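Local coordinates for cell division control protein 4 (Saccharomyces cerevisiae, PDB 3V7D) that recognises phosphorylated targets such as the CDK inhibitor SIC1 as the substrate-binding subunit of an SCF E3 ubiquitin ligase, at residues Phe110-Val124 and Val450-Ser464. The protein carries 1 engineered substitution. Residues are numbered along the deposited sequence; the frame is centred on the assembly and turned at random.
Sequences FVPQRTTLRGHMTSV and VEKDGQSFLEILDFS
Pro-112 sits as a knob on the ring of Phe-463, its CB 3.8 Å from the ring centroid and only 7° off the normal, so that a CH-pi contact fills one face. Phe-110 flanks the same ring in a near-parallel but widely slid pair, with CE1 3.6 Å from Phe-463 CD2, and Phe-463 also stacks with Trp-105 of helix 87-106. Beyond this aromatic end, strand 113-118 runs antiparallel to strand 455-462, paired through backbone hydrogen bonds from Gln-113 with Asp-462 to Leu-117 with Leu-458. Along one face the straight chain of Arg-114 lays its methylenes against Leu-461 CD2, 3.7 Å from Arg-114 CB, and delivers its guanidinium to the carboxylate that a bend in Glu-459 (chi2 -79°) turns to meet it. Arg-114 NE bonds Glu-459 OE2 and Arg-114 NH2 bonds Glu-459 OE1 (2.8 Å), the two planes 68° apart, while Thr-116 OG1 donates to Glu-459 OE2 (2.7 Å) from the opposite face to NE. Arg-114 NH2 also forms a salt bridge with Asp-432. The pairing of strands 113-118 and 455-462 is the Velcro closure of the WD40 beta-propeller: the earlier strand is outermost in a blade completed by strands 445-452 and 435-442. Without the guanidinium, as with an alanine here, Glu-459 would probably keep only the Thr-116 hydroxyl among these donors, and Asp-432 would lose its salt bridge. On the other face Leu-117 CD1 meets Ile-460 CD1 at 4.0 Å. Where the strands part, Ser-456 OG plugs the turn after Gly-119, accepting from His-120 N (2.7 Å) and donating to Thr-122 O, while Ser-123 CB lies against Gly-454 O in the hairpin.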
ATOM      1  N   PHE B 110     -12.753 -15.656 -11.284  1.00 37.03           N
ATOM      2  CA  PHE B 110     -13.527 -14.427 -11.202  1.00 33.78           C
ATOM      3  C   PHE B 110     -13.290 -13.640 -12.484  1.00 33.63           C
ATOM      4  O   PHE B 110     -12.183 -13.627 -13.018  1.00 32.42           O
ATOM      5  CB  PHE B 110     -13.118 -13.593  -9.982  1.00 33.75           C
ATOM      6  CG  PHE B 110     -13.876 -12.294  -9.846  1.00 32.78           C
ATOM      7  CD1 PHE B 110     -13.452 -11.151 -10.509  1.00 25.43           C
ATOM      8  CD2 PHE B 110     -15.003 -12.215  -9.043  1.00 32.79           C
ATOM      9  CE1 PHE B 110     -14.142  -9.960 -10.385  1.00 29.12           C
ATOM     10  CE2 PHE B 110     -15.696 -11.024  -8.912  1.00 35.11           C
ATOM     11  CZ  PHE B 110     -15.264  -9.896  -9.585  1.00 32.91           C
ATOM     12  N   VAL B 111     -14.338 -12.999 -12.985  1.00 31.02           N
ATOM     13  CA  VAL B 111     -14.204 -12.108 -14.129  1.00 28.23           C
ATOM     14  C   VAL B 111     -14.899 -10.796 -13.798  1.00 26.83           C
ATOM     15  O   VAL B 111     -16.064 -10.788 -13.403  1.00 29.46           O
ATOM     16  CB  VAL B 111     -14.802 -12.722 -15.420  1.00 28.24           C
ATOM     17  CG1 VAL B 111     -14.664 -11.749 -16.588  1.00 25.14           C
ATOM     18  CG2 VAL B 111     -14.124 -14.051 -15.745  1.00 27.26           C
ATOM     19  N   PRO B 112     -14.177  -9.678 -13.932  1.00 25.14           N
ATOM     20  CA  PRO B 112     -14.749  -8.370 -13.608  1.00 24.83           C
ATOM     21  C   PRO B 112     -15.785  -7.948 -14.640  1.00 32.70           C
ATOM     22  O   PRO B 112     -15.707  -8.363 -15.800  1.00 29.65           O
ATOM     23  CB  PRO B 112     -13.534  -7.436 -13.688  1.00 26.83           C
ATOM     24  CG  PRO B 112     -12.625  -8.108 -14.681  1.00 27.61           C
ATOM     25  CD  PRO B 112     -12.784  -9.577 -14.402  1.00 27.29           C
ATOM     26  N   GLN B 113     -16.751  -7.141 -14.217  1.00 30.35           N
ATOM     27  CA  GLN B 113     -17.656  -6.505 -15.161  1.00 30.62           C
ATOM     28  C   GLN B 113     -16.862  -5.486 -15.963  1.00 35.25           C
ATOM     29  O   GLN B 113     -16.001  -4.789 -15.422  1.00 34.33           O
ATOM     30  CB  GLN B 113     -18.799  -5.804 -14.435  1.00 32.37           C
ATOM     31  CG  GLN B 113     -19.894  -6.719 -13.929  1.00 30.77           C
ATOM     32  CD  GLN B 113     -20.852  -5.984 -13.013  1.00 34.61           C
ATOM     33  OE1 GLN B 113     -21.975  -5.651 -13.400  1.00 39.75           O
ATOM     34  NE2 GLN B 113     -20.406  -5.711 -11.796  1.00 28.47           N
ATOM     35  N   ARG B 114     -17.161  -5.395 -17.252  1.00 34.28           N
ATOM     36  CA  ARG B 114     -16.415  -4.528 -18.150  1.00 32.16           C
ATOM     37  C   ARG B 114     -17.309  -3.465 -18.781  1.00 30.41           C
ATOM     38  O   ARG B 114     -18.390  -3.770 -19.283  1.00 32.19           O
ATOM     39  CB  ARG B 114     -15.744  -5.369 -19.239  1.00 32.35           C
ATOM     40  CG  ARG B 114     -15.017  -4.574 -20.310  1.00 31.70           C
ATOM     41  CD  ARG B 114     -14.246  -5.515 -21.224  1.00 31.48           C
ATOM     42  NE  ARG B 114     -13.708  -4.829 -22.393  1.00 27.30           N
ATOM     43  CZ  ARG B 114     -13.107  -5.442 -23.408  1.00 27.94           C
ATOM     44  NH1 ARG B 114     -12.967  -6.761 -23.407  1.00 28.83           N
ATOM     45  NH2 ARG B 114     -12.654  -4.732 -24.433  1.00 26.98           N
ATOM     46  N   THR B 115     -16.854  -2.218 -18.739  1.00 30.99           N
ATOM     47  CA  THR B 115     -17.528  -1.119 -19.422  1.00 28.29           C
ATOM     48  C   THR B 115     -16.568  -0.523 -20.448  1.00 34.42           C
ATOM     49  O   THR B 115     -15.438  -0.158 -20.113  1.00 32.87           O
ATOM     50  CB  THR B 115     -17.936  -0.011 -18.435  1.00 26.15           C
ATOM     51  OG1 THR B 115     -18.610  -0.586 -17.310  1.00 28.13           O
ATOM     52  CG2 THR B 115     -18.847   1.006 -19.113  1.00 25.14           C
ATOM     53  N   THR B 116     -17.013  -0.433 -21.696  1.00 31.23           N
ATOM     54  CA  THR B 116     -16.181   0.098 -22.771  1.00 27.95           C
ATOM     55  C   THR B 116     -16.762   1.416 -23.278  1.00 31.66           C
ATOM     56  O   THR B 116     -17.900   1.462 -23.736  1.00 33.65           O
ATOM     57  CB  THR B 116     -16.060  -0.902 -23.939  1.00 29.05           C
ATOM     58  OG1 THR B 116     -15.452  -2.114 -23.474  1.00 27.19           O
ATOM     59  CG2 THR B 116     -15.211  -0.316 -25.064  1.00 29.42           C
ATOM     60  N   LEU B 117     -15.978   2.485 -23.183  1.00 31.81           N
ATOM     61  CA  LEU B 117     -16.461   3.817 -23.530  1.00 34.33           C
ATOM     62  C   LEU B 117     -15.609   4.464 -24.616  1.00 34.94           C
ATOM     63  O   LEU B 117     -14.407   4.203 -24.715  1.00 34.39           O
ATOM     64  CB  LEU B 117     -16.479   4.711 -22.286  1.00 39.15           C
ATOM     65  CG  LEU B 117     -17.347   4.242 -21.115  1.00 38.24           C
ATOM     66  CD1 LEU B 117     -17.096   5.105 -19.890  1.00 37.13           C
ATOM     67  CD2 LEU B 117     -18.822   4.268 -21.496  1.00 37.44           C
ATOM     68  N   ARG B 118     -16.244   5.308 -25.425  1.00 34.43           N
ATOM     69  CA  ARG B 118     -15.557   6.052 -26.474  1.00 37.20           C
ATOM     70  C   ARG B 118     -14.360   6.805 -25.912  1.00 37.44           C
ATOM     71  O   ARG B 118     -14.451   7.418 -24.847  1.00 36.64           O
ATOM     72  CB  ARG B 118     -16.515   7.043 -27.141  1.00 40.01           C
ATOM     73  CG  ARG B 118     -15.835   7.992 -28.134  1.00 44.63           C
ATOM     74  CD  ARG B 118     -16.818   8.989 -28.739  1.00 51.11           C
ATOM     75  NE  ARG B 118     -17.948   8.325 -29.382  1.00 56.90           N
ATOM     76  CZ  ARG B 118     -17.963   7.932 -30.652  1.00 66.35           C
ATOM     77  NH1 ARG B 118     -16.903   8.138 -31.426  1.00 66.01           N
ATOM     78  NH2 ARG B 118     -19.038   7.334 -31.149  1.00 67.85           N
ATOM     79  N   GLY B 119     -13.241   6.753 -26.629  1.00 41.77           N
ATOM     80  CA  GLY B 119     -12.039   7.464 -26.230  1.00 36.99           C
ATOM     81  C   GLY B 119     -11.895   8.789 -26.956  1.00 43.14           C
ATOM     82  O   GLY B 119     -12.866   9.529 -27.100  1.00 49.91           O
ATOM     83  N   HIS B 120     -10.681   9.087 -27.416  1.00 39.82           N
ATOM     84  CA  HIS B 120     -10.405  10.339 -28.121  1.00 41.38           C
ATOM     85  C   HIS B 120     -10.542  10.194 -29.636  1.00 47.28           C
ATOM     86  O   HIS B 120     -10.740   9.092 -30.151  1.00 47.76           O
ATOM     87  CB  HIS B 120      -9.001  10.849 -27.775  1.00 38.90           C
ATOM     88  CG  HIS B 120      -8.873  11.364 -26.377  1.00 39.62           C
ATOM     89  ND1 HIS B 120      -8.635  12.692 -26.093  1.00 36.67           N
ATOM     90  CD2 HIS B 120      -8.966  10.734 -25.181  1.00 38.31           C
ATOM     91  CE1 HIS B 120      -8.574  12.855 -24.784  1.00 40.91           C
ATOM     92  NE2 HIS B 120      -8.773  11.683 -24.207  1.00 40.90           N
ATOM     93  N   MET B 121     -10.428  11.313 -30.344  1.00 49.32           N
ATOM     94  CA  MET B 121     -10.483  11.301 -31.803  1.00 53.96           C
ATOM     95  C   MET B 121      -9.248  10.649 -32.418  1.00 57.29           C
ATOM     96  O   MET B 121      -9.288  10.177 -33.554  1.00 57.98           O
ATOM     97  CB  MET B 121     -10.681  12.716 -32.351  1.00 50.48           C
ATOM     98  CG  MET B 121     -12.132  13.180 -32.318  1.00 53.30           C
ATOM     99  SD  MET B 121     -12.342  14.900 -32.809  1.00 91.10           S
ATOM    100  CE  MET B 121     -11.874  15.747 -31.303  1.00 67.77           C
ATOM    101  N   THR B 122      -8.149  10.627 -31.669  1.00 55.22           N
ATOM    102  CA  THR B 122      -6.958   9.902 -32.096  1.00 57.82           C
ATOM    103  C   THR B 122      -6.891   8.567 -31.363  1.00 56.17           C
ATOM    104  O   THR B 122      -7.475   8.413 -30.290  1.00 53.57           O
ATOM    105  CB  THR B 122      -5.667  10.705 -31.841  1.00 59.74           C
ATOM    106  OG1 THR B 122      -5.574  11.043 -30.452  1.00 57.77           O
ATOM    107  CG2 THR B 122      -5.662  11.981 -32.668  1.00 62.98           C
ATOM    108  N   SER B 123      -6.183   7.604 -31.943  1.00 54.42           N
ATOM    109  CA  SER B 123      -6.143   6.256 -31.384  1.00 52.40           C
ATOM    110  C   SER B 123      -5.143   6.133 -30.235  1.00 48.59           C
ATOM    111  O   SER B 123      -5.184   5.170 -29.470  1.00 45.03           O
ATOM    112  CB  SER B 123      -5.831   5.229 -32.474  1.00 57.01           C
ATOM    113  OG  SER B 123      -4.550   5.452 -33.029  1.00 64.23           O
ATOM    114  N   VAL B 124      -4.257   7.113 -30.109  1.00 48.40           N
ATOM    115  CA  VAL B 124      -3.250   7.092 -29.054  1.00 49.24           C
ATOM    116  C   VAL B 124      -3.620   8.025 -27.904  1.00 49.95           C
ATOM    117  O   VAL B 124      -3.870   9.211 -28.109  1.00 55.46           O
ATOM    118  CB  VAL B 124      -1.859   7.497 -29.589  1.00 51.60           C
ATOM    119  CG1 VAL B 124      -0.831   7.452 -28.472  1.00 48.56           C
ATOM    120  CG2 VAL B 124      -1.444   6.592 -30.739  1.00 54.08           C
ATOM    121  N   VAL B 450      -7.061   2.247 -24.063  1.00 31.25           N
ATOM    122  CA  VAL B 450      -6.586   1.272 -25.031  1.00 32.12           C
ATOM    123  C   VAL B 450      -6.840   1.704 -26.464  1.00 35.96           C
ATOM    124  O   VAL B 450      -7.557   2.674 -26.726  1.00 35.50           O
ATOM    125  CB  VAL B 450      -7.264  -0.099 -24.836  1.00 31.65           C
ATOM    126  CG1 VAL B 450      -7.098  -0.581 -23.410  1.00 26.58           C
ATOM    127  CG2 VAL B 450      -8.740  -0.016 -25.212  1.00 25.17           C
ATOM    128  N   GLU B 451      -6.234   0.964 -27.386  1.00 34.28           N
ATOM    129  CA  GLU B 451      -6.483   1.132 -28.804  1.00 33.06           C
ATOM    130  C   GLU B 451      -7.010  -0.184 -29.352  1.00 37.53           C
ATOM    131  O   GLU B 451      -6.507  -1.259 -29.009  1.00 36.27           O
ATOM    132  CB  GLU B 451      -5.203   1.521 -29.546  1.00 39.76           C
ATOM    133  CG  GLU B 451      -5.370   1.555 -31.066  1.00 47.30           C
ATOM    134  CD  GLU B 451      -4.064   1.763 -31.807  1.00 52.87           C
ATOM    135  OE1 GLU B 451      -3.268   2.633 -31.393  1.00 57.18           O
ATOM    136  OE2 GLU B 451      -3.830   1.053 -32.806  1.00 53.93           O
ATOM    137  N   LYS B 452      -8.031  -0.098 -30.195  1.00 35.35           N
ATOM    138  CA  LYS B 452      -8.560  -1.276 -30.865  1.00 43.94           C
ATOM    139  C   LYS B 452      -9.056  -0.907 -32.254  1.00 47.41           C
ATOM    140  O   LYS B 452      -9.953  -0.077 -32.401  1.00 51.03           O
ATOM    141  CB  LYS B 452      -9.683  -1.907 -30.045  1.00 47.49           C
ATOM    142  CG  LYS B 452     -10.428  -3.011 -30.771  1.00 58.57           C
ATOM    143  CD  LYS B 452     -11.498  -3.627 -29.880  1.00 68.83           C
ATOM    144  CE  LYS B 452     -12.583  -4.317 -30.703  1.00 75.39           C
ATOM    145  NZ  LYS B 452     -12.035  -5.365 -31.611  1.00 78.45           N
ATOM    146  N   ASP B 453      -8.448  -1.520 -33.264  1.00 49.19           N
ATOM    147  CA  ASP B 453      -8.812  -1.292 -34.661  1.00 56.86           C
ATOM    148  C   ASP B 453      -8.801   0.181 -35.050  1.00 53.51           C
ATOM    149  O   ASP B 453      -9.759   0.680 -35.636  1.00 55.18           O
ATOM    150  CB  ASP B 453     -10.173  -1.914 -34.973  1.00 63.12           C
ATOM    151  CG  ASP B 453     -10.167  -3.423 -34.825  1.00 72.08           C
ATOM    152  OD1 ASP B 453      -9.097  -4.035 -35.030  1.00 69.73           O
ATOM    153  OD2 ASP B 453     -11.231  -3.994 -34.503  1.00 79.71           O
ATOM    154  N   GLY B 454      -7.719   0.874 -34.711  1.00 49.56           N
ATOM    155  CA  GLY B 454      -7.529   2.249 -35.141  1.00 47.45           C
ATOM    156  C   GLY B 454      -8.315   3.289 -34.365  1.00 44.42           C
ATOM    157  O   GLY B 454      -8.437   4.429 -34.809  1.00 46.62           O
ATOM    158  N   GLN B 455      -8.851   2.903 -33.209  1.00 39.39           N
ATOM    159  CA  GLN B 455      -9.599   3.831 -32.364  1.00 44.71           C
ATOM    160  C   GLN B 455      -9.212   3.689 -30.893  1.00 42.00           C
ATOM    161  O   GLN B 455      -8.804   2.617 -30.451  1.00 39.10           O
ATOM    162  CB  GLN B 455     -11.104   3.611 -32.522  1.00 47.97           C
ATOM    163  CG  GLN B 455     -11.664   3.979 -33.887  1.00 53.71           C
ATOM    164  CD  GLN B 455     -13.175   3.811 -33.951  1.00 59.06           C
ATOM    165  OE1 GLN B 455     -13.918   4.788 -34.062  1.00 61.37           O
ATOM    166  NE2 GLN B 455     -13.637   2.567 -33.875  1.00 55.55           N
ATOM    167  N   SER B 456      -9.342   4.773 -30.135  1.00 38.53           N
ATOM    168  CA  SER B 456      -9.062   4.716 -28.706  1.00 41.50           C
ATOM    169  C   SER B 456     -10.341   4.498 -27.911  1.00 44.16           C
ATOM    170  O   SER B 456     -11.404   5.010 -28.261  1.00 48.16           O
ATOM    171  CB  SER B 456      -8.346   5.982 -28.229  1.00 38.93           C
ATOM    172  OG  SER B 456      -9.157   7.132 -28.387  1.00 40.82           O
ATOM    173  N   PHE B 457     -10.230   3.720 -26.845  1.00 36.99           N
ATOM    174  CA  PHE B 457     -11.352   3.468 -25.961  1.00 36.31           C
ATOM    175  C   PHE B 457     -10.875   3.551 -24.523  1.00 39.42           C
ATOM    176  O   PHE B 457      -9.689   3.376 -24.244  1.00 37.78           O
ATOM    177  CB  PHE B 457     -11.950   2.081 -26.232  1.00 29.40           C
ATOM    178  CG  PHE B 457     -12.561   1.938 -27.601  1.00 34.20           C
ATOM    179  CD1 PHE B 457     -13.874   2.314 -27.833  1.00 33.06           C
ATOM    180  CD2 PHE B 457     -11.821   1.429 -28.656  1.00 40.38           C
ATOM    181  CE1 PHE B 457     -14.441   2.187 -29.100  1.00 38.30           C
ATOM    182  CE2 PHE B 457     -12.379   1.293 -29.919  1.00 40.24           C
ATOM    183  CZ  PHE B 457     -13.694   1.673 -30.141  1.00 39.97           C
ATOM    184  N   LEU B 458     -11.799   3.840 -23.613  1.00 41.01           N
ATOM    185  CA  LEU B 458     -11.519   3.713 -22.192  1.00 36.10           C
ATOM    186  C   LEU B 458     -12.191   2.455 -21.677  1.00 38.08           C
ATOM    187  O   LEU B 458     -13.400   2.267 -21.845  1.00 36.45           O
ATOM    188  CB  LEU B 458     -12.012   4.929 -21.402  1.00 37.62           C
ATOM    189  CG  LEU B 458     -11.767   4.841 -19.888  1.00 36.54           C
ATOM    190  CD1 LEU B 458     -10.278   4.862 -19.576  1.00 34.45           C
ATOM    191  CD2 LEU B 458     -12.479   5.951 -19.139  1.00 37.98           C
ATOM    192  N   GLU B 459     -11.399   1.589 -21.059  1.00 33.81           N
ATOM    193  CA  GLU B 459     -11.923   0.369 -20.471  1.00 29.49           C
ATOM    194  C   GLU B 459     -12.010   0.522 -18.957  1.00 30.24           C
ATOM    195  O   GLU B 459     -11.073   1.007 -18.318  1.00 28.21           O
ATOM    196  CB  GLU B 459     -11.030  -0.819 -20.835  1.00 31.06           C
ATOM    197  CG  GLU B 459     -10.871  -1.037 -22.337  1.00 33.41           C
ATOM    198  CD  GLU B 459     -12.069  -1.734 -22.966  1.00 38.40           C
ATOM    199  OE1 GLU B 459     -12.017  -2.032 -24.177  1.00 40.74           O
ATOM    200  OE2 GLU B 459     -13.060  -1.995 -22.250  1.00 35.38           O
ATOM    201  N   ILE B 460     -13.142   0.121 -18.389  1.00 27.92           N
ATOM    202  CA  ILE B 460     -13.315   0.134 -16.942  1.00 26.85           C
ATOM    203  C   ILE B 460     -13.702  -1.251 -16.432  1.00 28.87           C
ATOM    204  O   ILE B 460     -14.732  -1.804 -16.821  1.00 29.28           O
ATOM    205  CB  ILE B 460     -14.372   1.160 -16.500  1.00 29.75           C
ATOM    206  CG1 ILE B 460     -14.020   2.555 -17.022  1.00 28.79           C
ATOM    207  CG2 ILE B 460     -14.489   1.179 -14.987  1.00 28.84           C
ATOM    208  CD1 ILE B 460     -15.089   3.601 -16.732  1.00 32.45           C
ATOM    209  N   LEU B 461     -12.865  -1.803 -15.560  1.00 32.12           N
ATOM    210  CA  LEU B 461     -13.091  -3.128 -14.994  1.00 28.80           C
ATOM    211  C   LEU B 461     -13.453  -3.051 -13.513  1.00 30.28           C
ATOM    212  O   LEU B 461     -12.785  -2.376 -12.726  1.00 30.96           O
ATOM    213  CB  LEU B 461     -11.861  -4.011 -15.207  1.00 30.52           C
ATOM    214  CG  LEU B 461     -11.483  -4.142 -16.684  1.00 33.66           C
ATOM    215  CD1 LEU B 461     -10.138  -4.819 -16.854  1.00 35.58           C
ATOM    216  CD2 LEU B 461     -12.565  -4.902 -17.431  1.00 27.40           C
ATOM    217  N   ASP B 462     -14.515  -3.757 -13.145  1.00 33.25           N
ATOM    218  CA  ASP B 462     -15.094  -3.676 -11.809  1.00 28.64           C
ATOM    219  C   ASP B 462     -14.891  -5.004 -11.074  1.00 31.61           C
ATOM    220  O   ASP B 462     -15.444  -6.021 -11.479  1.00 29.79           O
ATOM    221  CB  ASP B 462     -16.588  -3.362 -11.942  1.00 31.82           C
ATOM    222  CG  ASP B 462     -17.261  -3.063 -10.609  1.00 42.30           C
ATOM    223  OD1 ASP B 462     -16.656  -3.299  -9.542  1.00 40.54           O
ATOM    224  OD2 ASP B 462     -18.423  -2.595 -10.639  1.00 46.76           O
ATOM    225  N   PHE B 463     -14.107  -4.991  -9.995  1.00 31.83           N
ATOM    226  CA  PHE B 463     -13.804  -6.214  -9.241  1.00 27.25           C
ATOM    227  C   PHE B 463     -14.622  -6.363  -7.948  1.00 30.44           C
ATOM    228  O   PHE B 463     -14.293  -7.178  -7.079  1.00 32.53           O
ATOM    229  CB  PHE B 463     -12.304  -6.318  -8.929  1.00 24.67           C
ATOM    230  CG  PHE B 463     -11.451  -6.678 -10.121  1.00 28.25           C
ATOM    231  CD1 PHE B 463     -11.019  -5.700 -11.006  1.00 31.03           C
ATOM    232  CD2 PHE B 463     -11.077  -7.992 -10.351  1.00 25.96           C
ATOM    233  CE1 PHE B 463     -10.229  -6.027 -12.100  1.00 28.35           C
ATOM    234  CE2 PHE B 463     -10.286  -8.327 -11.446  1.00 26.11           C
ATOM    235  CZ  PHE B 463      -9.861  -7.343 -12.319  1.00 27.87           C
ATOM    236  N   SER B 464     -15.689  -5.584  -7.819  1.00 31.38           N
ATOM    237  CA  SER B 464     -16.624  -5.797  -6.716  1.00 41.74           C
ATOM    238  C   SER B 464     -17.721  -6.788  -7.109  1.00 51.41           C
ATOM    239  O   SER B 464     -17.756  -7.239  -8.249  1.00 56.05           O
ATOM    240  CB  SER B 464     -17.258  -4.479  -6.273  1.00 39.17           C
ATOM    241  OG  SER B 464     -18.196  -4.009  -7.227  1.00 42.83           O
ATOM    242  OXT SER B 464     -18.605  -7.164  -6.335  1.00 56.79           O
TER
HETATM  243  O   HOH W   1     -18.136  -6.751 -11.264  1.00 29.09           O
HETATM  244  O   HOH W   2     -17.404  -2.122 -15.608  1.00 26.29           O
HETATM  245  O   HOH W   3     -10.103   7.096 -31.908  1.00 46.89           O